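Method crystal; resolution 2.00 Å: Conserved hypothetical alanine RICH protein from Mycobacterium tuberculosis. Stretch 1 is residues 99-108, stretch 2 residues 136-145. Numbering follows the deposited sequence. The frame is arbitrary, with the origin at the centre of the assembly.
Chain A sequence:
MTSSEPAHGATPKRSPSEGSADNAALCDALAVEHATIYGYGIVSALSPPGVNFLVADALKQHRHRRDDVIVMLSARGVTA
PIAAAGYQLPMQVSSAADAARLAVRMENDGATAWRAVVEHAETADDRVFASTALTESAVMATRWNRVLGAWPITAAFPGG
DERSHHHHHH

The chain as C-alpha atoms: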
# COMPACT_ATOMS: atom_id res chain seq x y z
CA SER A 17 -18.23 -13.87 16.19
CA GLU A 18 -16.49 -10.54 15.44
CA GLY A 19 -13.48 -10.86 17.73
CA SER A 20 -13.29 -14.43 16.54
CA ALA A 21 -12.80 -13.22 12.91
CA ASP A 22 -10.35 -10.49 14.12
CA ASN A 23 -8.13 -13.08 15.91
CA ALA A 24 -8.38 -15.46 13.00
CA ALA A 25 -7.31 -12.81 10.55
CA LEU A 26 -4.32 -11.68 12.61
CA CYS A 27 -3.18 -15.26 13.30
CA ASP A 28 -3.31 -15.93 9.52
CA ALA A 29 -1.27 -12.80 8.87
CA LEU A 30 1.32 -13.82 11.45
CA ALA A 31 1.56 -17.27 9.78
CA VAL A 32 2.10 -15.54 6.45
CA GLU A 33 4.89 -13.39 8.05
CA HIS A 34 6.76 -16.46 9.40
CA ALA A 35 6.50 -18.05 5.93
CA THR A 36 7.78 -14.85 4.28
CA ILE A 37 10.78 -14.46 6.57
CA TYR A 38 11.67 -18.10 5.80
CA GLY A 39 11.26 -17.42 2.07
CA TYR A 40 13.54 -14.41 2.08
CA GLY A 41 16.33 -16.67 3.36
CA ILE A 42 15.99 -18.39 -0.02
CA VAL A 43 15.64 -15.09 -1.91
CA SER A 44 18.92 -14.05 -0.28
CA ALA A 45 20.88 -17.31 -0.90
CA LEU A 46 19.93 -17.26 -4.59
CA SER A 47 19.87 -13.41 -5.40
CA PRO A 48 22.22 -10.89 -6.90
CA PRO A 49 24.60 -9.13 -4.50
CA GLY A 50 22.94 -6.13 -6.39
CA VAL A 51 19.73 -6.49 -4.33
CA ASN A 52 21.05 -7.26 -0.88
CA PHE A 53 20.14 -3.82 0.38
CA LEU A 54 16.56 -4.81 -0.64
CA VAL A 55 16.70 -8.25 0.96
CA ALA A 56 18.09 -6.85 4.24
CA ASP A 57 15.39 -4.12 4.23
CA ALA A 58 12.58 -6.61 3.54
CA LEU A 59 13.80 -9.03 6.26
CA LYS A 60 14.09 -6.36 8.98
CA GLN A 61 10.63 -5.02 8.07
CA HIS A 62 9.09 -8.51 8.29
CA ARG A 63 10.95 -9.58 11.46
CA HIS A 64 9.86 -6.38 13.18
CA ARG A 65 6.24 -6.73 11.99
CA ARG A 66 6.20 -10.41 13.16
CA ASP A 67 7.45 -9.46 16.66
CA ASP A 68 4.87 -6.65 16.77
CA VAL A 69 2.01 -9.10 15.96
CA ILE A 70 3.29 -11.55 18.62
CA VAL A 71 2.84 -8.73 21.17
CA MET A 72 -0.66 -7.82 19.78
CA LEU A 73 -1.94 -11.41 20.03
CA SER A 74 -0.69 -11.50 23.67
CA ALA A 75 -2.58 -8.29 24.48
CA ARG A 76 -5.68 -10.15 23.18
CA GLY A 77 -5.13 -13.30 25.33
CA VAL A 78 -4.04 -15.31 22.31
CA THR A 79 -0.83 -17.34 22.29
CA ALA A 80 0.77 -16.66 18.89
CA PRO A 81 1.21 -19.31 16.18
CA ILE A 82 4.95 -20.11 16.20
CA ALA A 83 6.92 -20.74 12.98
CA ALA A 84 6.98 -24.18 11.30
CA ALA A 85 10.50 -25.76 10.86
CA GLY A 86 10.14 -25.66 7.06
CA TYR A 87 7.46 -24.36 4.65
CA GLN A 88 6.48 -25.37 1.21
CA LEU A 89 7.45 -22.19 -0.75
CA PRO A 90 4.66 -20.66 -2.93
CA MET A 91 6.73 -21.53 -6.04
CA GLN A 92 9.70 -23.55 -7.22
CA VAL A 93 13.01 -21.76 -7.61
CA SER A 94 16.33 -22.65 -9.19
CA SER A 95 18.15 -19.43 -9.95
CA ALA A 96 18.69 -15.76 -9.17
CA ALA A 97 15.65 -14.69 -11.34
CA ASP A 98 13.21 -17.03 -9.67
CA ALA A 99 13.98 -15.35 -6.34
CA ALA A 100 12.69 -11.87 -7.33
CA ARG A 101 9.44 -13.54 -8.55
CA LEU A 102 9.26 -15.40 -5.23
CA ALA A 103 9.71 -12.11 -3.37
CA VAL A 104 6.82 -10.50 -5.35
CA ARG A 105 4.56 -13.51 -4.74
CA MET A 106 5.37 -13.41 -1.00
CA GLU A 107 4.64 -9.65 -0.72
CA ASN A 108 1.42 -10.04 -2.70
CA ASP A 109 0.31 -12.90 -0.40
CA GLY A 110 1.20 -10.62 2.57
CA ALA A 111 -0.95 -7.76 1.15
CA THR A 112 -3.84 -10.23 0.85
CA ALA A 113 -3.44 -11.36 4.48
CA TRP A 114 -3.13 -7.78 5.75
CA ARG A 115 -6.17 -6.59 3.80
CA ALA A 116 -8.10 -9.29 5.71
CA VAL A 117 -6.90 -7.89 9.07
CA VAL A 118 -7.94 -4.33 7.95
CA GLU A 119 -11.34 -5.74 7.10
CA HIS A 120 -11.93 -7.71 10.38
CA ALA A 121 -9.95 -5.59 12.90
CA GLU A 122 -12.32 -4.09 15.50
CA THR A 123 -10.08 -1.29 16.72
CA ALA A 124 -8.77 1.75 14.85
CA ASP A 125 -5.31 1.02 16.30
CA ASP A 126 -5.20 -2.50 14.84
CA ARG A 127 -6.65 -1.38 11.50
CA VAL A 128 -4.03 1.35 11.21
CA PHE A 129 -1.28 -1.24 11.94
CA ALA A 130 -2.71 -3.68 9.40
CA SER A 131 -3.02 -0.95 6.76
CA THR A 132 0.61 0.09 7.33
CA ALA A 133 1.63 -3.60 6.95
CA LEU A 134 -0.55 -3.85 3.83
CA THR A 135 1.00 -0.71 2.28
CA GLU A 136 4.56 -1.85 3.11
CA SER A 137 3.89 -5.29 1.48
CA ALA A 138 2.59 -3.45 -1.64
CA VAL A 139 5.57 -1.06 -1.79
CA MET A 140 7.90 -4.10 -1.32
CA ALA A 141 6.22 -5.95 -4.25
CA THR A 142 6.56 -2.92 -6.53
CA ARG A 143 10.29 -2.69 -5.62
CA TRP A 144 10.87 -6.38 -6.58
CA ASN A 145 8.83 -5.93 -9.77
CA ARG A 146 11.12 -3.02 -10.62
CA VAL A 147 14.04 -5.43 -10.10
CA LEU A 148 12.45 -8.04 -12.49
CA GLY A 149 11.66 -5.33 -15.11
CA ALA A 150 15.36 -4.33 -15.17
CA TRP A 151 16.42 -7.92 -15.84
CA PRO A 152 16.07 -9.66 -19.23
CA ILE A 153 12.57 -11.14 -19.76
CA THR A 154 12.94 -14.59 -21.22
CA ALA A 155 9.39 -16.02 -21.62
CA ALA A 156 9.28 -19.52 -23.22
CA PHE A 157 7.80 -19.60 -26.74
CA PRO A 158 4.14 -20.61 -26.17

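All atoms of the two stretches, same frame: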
# COMPACT_ATOMS: atom_id res chain seq x y z
N ALA A 99 14.03 -15.86 -7.72
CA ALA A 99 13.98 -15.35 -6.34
C ALA A 99 13.24 -14.01 -6.21
O ALA A 99 12.51 -13.81 -5.23
CB ALA A 99 15.38 -15.22 -5.77
N ALA A 100 13.50 -13.10 -7.14
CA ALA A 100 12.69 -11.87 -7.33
C ALA A 100 11.16 -12.15 -7.57
O ALA A 100 10.31 -11.51 -6.96
CB ALA A 100 13.28 -11.02 -8.43
N ARG A 101 10.82 -13.13 -8.41
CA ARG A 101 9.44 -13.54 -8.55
C ARG A 101 8.88 -14.10 -7.24
O ARG A 101 7.71 -13.87 -6.91
CB ARG A 101 9.30 -14.61 -9.65
CG ARG A 101 9.32 -14.03 -11.06
CD ARG A 101 8.95 -15.11 -12.16
NE ARG A 101 10.04 -16.09 -12.43
CZ ARG A 101 11.13 -15.82 -13.17
NH1 ARG A 101 11.32 -14.58 -13.65
NH2 ARG A 101 12.05 -16.75 -13.39
N LEU A 102 9.69 -14.85 -6.51
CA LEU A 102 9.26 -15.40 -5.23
C LEU A 102 8.97 -14.25 -4.28
O LEU A 102 7.99 -14.29 -3.57
CB LEU A 102 10.38 -16.29 -4.61
CG LEU A 102 10.17 -16.87 -3.20
CD1 LEU A 102 8.88 -17.67 -3.12
CD2 LEU A 102 11.39 -17.74 -2.82
N ALA A 103 9.87 -13.28 -4.24
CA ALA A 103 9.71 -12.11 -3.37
C ALA A 103 8.40 -11.37 -3.70
O ALA A 103 7.67 -10.98 -2.81
CB ALA A 103 10.89 -11.16 -3.51
N VAL A 104 8.09 -11.20 -4.97
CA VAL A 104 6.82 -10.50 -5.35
C VAL A 104 5.63 -11.36 -4.86
O VAL A 104 4.67 -10.86 -4.26
CB VAL A 104 6.73 -10.31 -6.90
CG1 VAL A 104 5.33 -9.75 -7.33
CG2 VAL A 104 7.87 -9.45 -7.39
N ARG A 105 5.67 -12.65 -5.14
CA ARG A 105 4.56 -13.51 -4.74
C ARG A 105 4.35 -13.45 -3.21
O ARG A 105 3.21 -13.41 -2.74
CB ARG A 105 4.80 -14.95 -5.20
CG ARG A 105 3.94 -15.93 -4.42
CD ARG A 105 2.43 -15.82 -4.77
NE ARG A 105 2.10 -16.96 -5.61
CZ ARG A 105 1.48 -18.06 -5.19
NH1 ARG A 105 1.05 -18.19 -3.93
NH2 ARG A 105 1.28 -19.03 -6.06
N MET A 106 5.44 -13.43 -2.45
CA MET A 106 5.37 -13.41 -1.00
C MET A 106 4.77 -12.10 -0.46
O MET A 106 3.91 -12.13 0.37
CB MET A 106 6.73 -13.73 -0.35
CG MET A 106 7.26 -15.16 -0.64
SD MET A 106 8.58 -15.55 0.54
CE MET A 106 9.78 -14.30 -0.04
N GLU A 107 5.14 -10.98 -1.08
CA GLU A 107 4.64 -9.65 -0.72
C GLU A 107 3.18 -9.50 -1.07
O GLU A 107 2.41 -8.95 -0.30
CB GLU A 107 5.50 -8.60 -1.42
CG GLU A 107 6.98 -8.54 -0.88
CD GLU A 107 7.13 -8.27 0.66
OE1 GLU A 107 6.19 -7.81 1.36
OE2 GLU A 107 8.24 -8.51 1.18
N ASN A 108 2.81 -9.97 -2.27
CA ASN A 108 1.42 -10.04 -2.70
C ASN A 108 0.56 -10.91 -1.78
O ASN A 108 -0.53 -10.50 -1.44
CB ASN A 108 1.31 -10.51 -4.16
CG ASN A 108 1.71 -9.41 -5.16
OD1 ASN A 108 1.98 -9.68 -6.34
ND2 ASN A 108 1.72 -8.20 -4.71
N GLU A 136 3.16 -1.43 3.18
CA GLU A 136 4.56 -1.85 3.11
C GLU A 136 4.80 -3.07 2.20
O GLU A 136 5.81 -3.09 1.49
CB GLU A 136 5.15 -2.12 4.49
CG GLU A 136 5.27 -0.81 5.30
CD GLU A 136 5.69 -1.04 6.74
OE1 GLU A 136 5.67 -2.19 7.23
OE2 GLU A 136 6.05 -0.06 7.41
N SER A 137 3.89 -4.06 2.29
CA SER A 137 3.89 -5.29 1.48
C SER A 137 3.75 -4.90 -0.00
O SER A 137 4.47 -5.38 -0.85
CB SER A 137 2.71 -6.19 1.89
OG SER A 137 2.83 -6.70 3.21
N ALA A 138 2.78 -4.04 -0.29
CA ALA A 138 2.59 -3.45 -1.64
C ALA A 138 3.78 -2.66 -2.19
O ALA A 138 4.08 -2.75 -3.36
CB ALA A 138 1.40 -2.58 -1.64
N VAL A 139 4.38 -1.80 -1.38
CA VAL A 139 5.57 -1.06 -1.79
C VAL A 139 6.72 -2.08 -2.00
O VAL A 139 7.43 -2.03 -3.03
CB VAL A 139 5.90 0.03 -0.76
CG1 VAL A 139 7.31 0.54 -0.93
CG2 VAL A 139 4.84 1.21 -0.86
N MET A 140 6.86 -3.06 -1.11
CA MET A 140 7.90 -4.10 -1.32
C MET A 140 7.76 -4.86 -2.65
O MET A 140 8.76 -5.08 -3.34
CB MET A 140 7.98 -5.11 -0.17
CG MET A 140 8.88 -4.69 1.02
SD MET A 140 10.62 -4.23 0.65
CE MET A 140 10.93 -5.30 -0.59
N ALA A 141 6.54 -5.31 -2.96
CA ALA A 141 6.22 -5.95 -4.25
C ALA A 141 6.57 -5.07 -5.44
O ALA A 141 7.13 -5.57 -6.44
CB ALA A 141 4.70 -6.42 -4.32
N THR A 142 6.25 -3.76 -5.39
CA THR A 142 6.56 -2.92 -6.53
C THR A 142 8.09 -2.81 -6.68
O THR A 142 8.60 -2.73 -7.79
CB THR A 142 5.97 -1.47 -6.44
OG1 THR A 142 6.68 -0.74 -5.44
CG2 THR A 142 4.52 -1.47 -6.08
N ARG A 143 8.82 -2.73 -5.57
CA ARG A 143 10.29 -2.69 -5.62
C ARG A 143 10.92 -3.97 -6.25
O ARG A 143 11.87 -3.88 -6.99
CB ARG A 143 10.86 -2.48 -4.21
CG ARG A 143 10.48 -1.15 -3.68
CD ARG A 143 10.99 -0.82 -2.25
NE ARG A 143 12.45 -0.73 -2.25
CZ ARG A 143 13.25 -0.85 -1.18
NH1 ARG A 143 12.76 -1.09 0.05
NH2 ARG A 143 14.57 -0.75 -1.34
N TRP A 144 10.39 -5.14 -5.95
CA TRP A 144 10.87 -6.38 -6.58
C TRP A 144 10.46 -6.52 -8.04
O TRP A 144 11.20 -7.09 -8.83
CB TRP A 144 10.43 -7.61 -5.77
CG TRP A 144 11.23 -7.79 -4.53
CD1 TRP A 144 10.86 -7.49 -3.24
CD2 TRP A 144 12.57 -8.34 -4.46
NE1 TRP A 144 11.90 -7.81 -2.37
CE2 TRP A 144 12.95 -8.34 -3.09
CE3 TRP A 144 13.48 -8.83 -5.43
CZ2 TRP A 144 14.23 -8.82 -2.65
CZ3 TRP A 144 14.75 -9.31 -4.98
CH2 TRP A 144 15.10 -9.29 -3.60
N ASN A 145 9.29 -5.98 -8.40
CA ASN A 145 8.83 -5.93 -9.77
C ASN A 145 9.71 -5.00 -10.62
O ASN A 145 9.92 -5.24 -11.81
CB ASN A 145 7.40 -5.45 -9.82
CG ASN A 145 6.40 -6.59 -9.84
OD1 ASN A 145 5.37 -6.57 -9.09
ND2 ASN A 145 6.64 -7.57 -10.72
O HOH W 1 3.90 -8.96 3.65
O HOH W 2 2.90 -7.56 -8.58

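The two stretches are helical throughout and run nearly antiparallel, with 162° between their N-to-C directions and axes that approach to 8.3 Å. In each close pair one partner is small, which leaves room for the larger side chain across from it: Ala141 for Val104, Ser137 for Glu107, Ala100 for Trp144. The tightest register pairs Val104 with Ala141, whose CA atoms lie 4.7 Å apart; Glu107 and Ser137 follow, at 4.9 Å between CA atoms. At the other end the spacing widens to 5.8 Å between the CA atoms of Ala100 and Trp144, and there the indole occupies the gap.

Trp144 is the large bump of the contact. Its CA-to-CB bond points toward the first helix, and its ring lies against a shallow hollow lined by Ala100 and Ala103. The methyl of Ala103 sits squarely over one face: CB is 3.4 Å from the centroid of the five-membered ring of Trp144 and only 7° off the ring normal, a CH-pi contact. Ala100 flanks the six-membered part of the indole, its CB 3.7 Å from Trp144 CE3. Alanine suits both places because a single methyl gives apolar contact while leaving room for the flat ring. Val104 extends this apolar patch, its CG2 reaching to 3.5 Å from CB of Trp144, while its CG1 lies 3.6 Å from OD1 of Asn145. The branched side chain thus touches both residues at once.

Farther along, Glu107 is the bump and the second helix provides the hollow. With chi1 and chi2 both m, its side chain folds along the surface of that helix. Its CB meets CB of Ala141 at 3.7 Å, its CD lies 3.4 Å from CB of Met140, and its OE1 comes within 3.4 Å of CA of Ser137. The small Ala141 and Ser137 let this chain lie close. Met140 also starts toward the first helix, but its end leads away, so its contact is made near the base of the side chain. Although Glu107 is buried, OE2 is hydrogen-bonded elsewhere in the structure, and the methylenes supply apolar surface.

No direct hydrogen bond crosses between the stretches; shape complementarity, burying 474 Å² in all, is supplemented by water. One water lies 2.5 Å from Ser137 OG and donates a weak hydrogen bond to Glu107 OE1 at 3.4 Å. Another bridges the exposed amides, donating to Asn108 OD1 at 3.2 Å and to Asn145 OD1 at 2.7 Å. Asparagine suits this exposed margin because its amide oxygen can accept from solvent. The CA-to-CB bond of Asn108 points away, but the end of the side chain comes nearer, bringing ND2 to 3.5 Å from CB of Ala141, a contact and not a hydrogen bond.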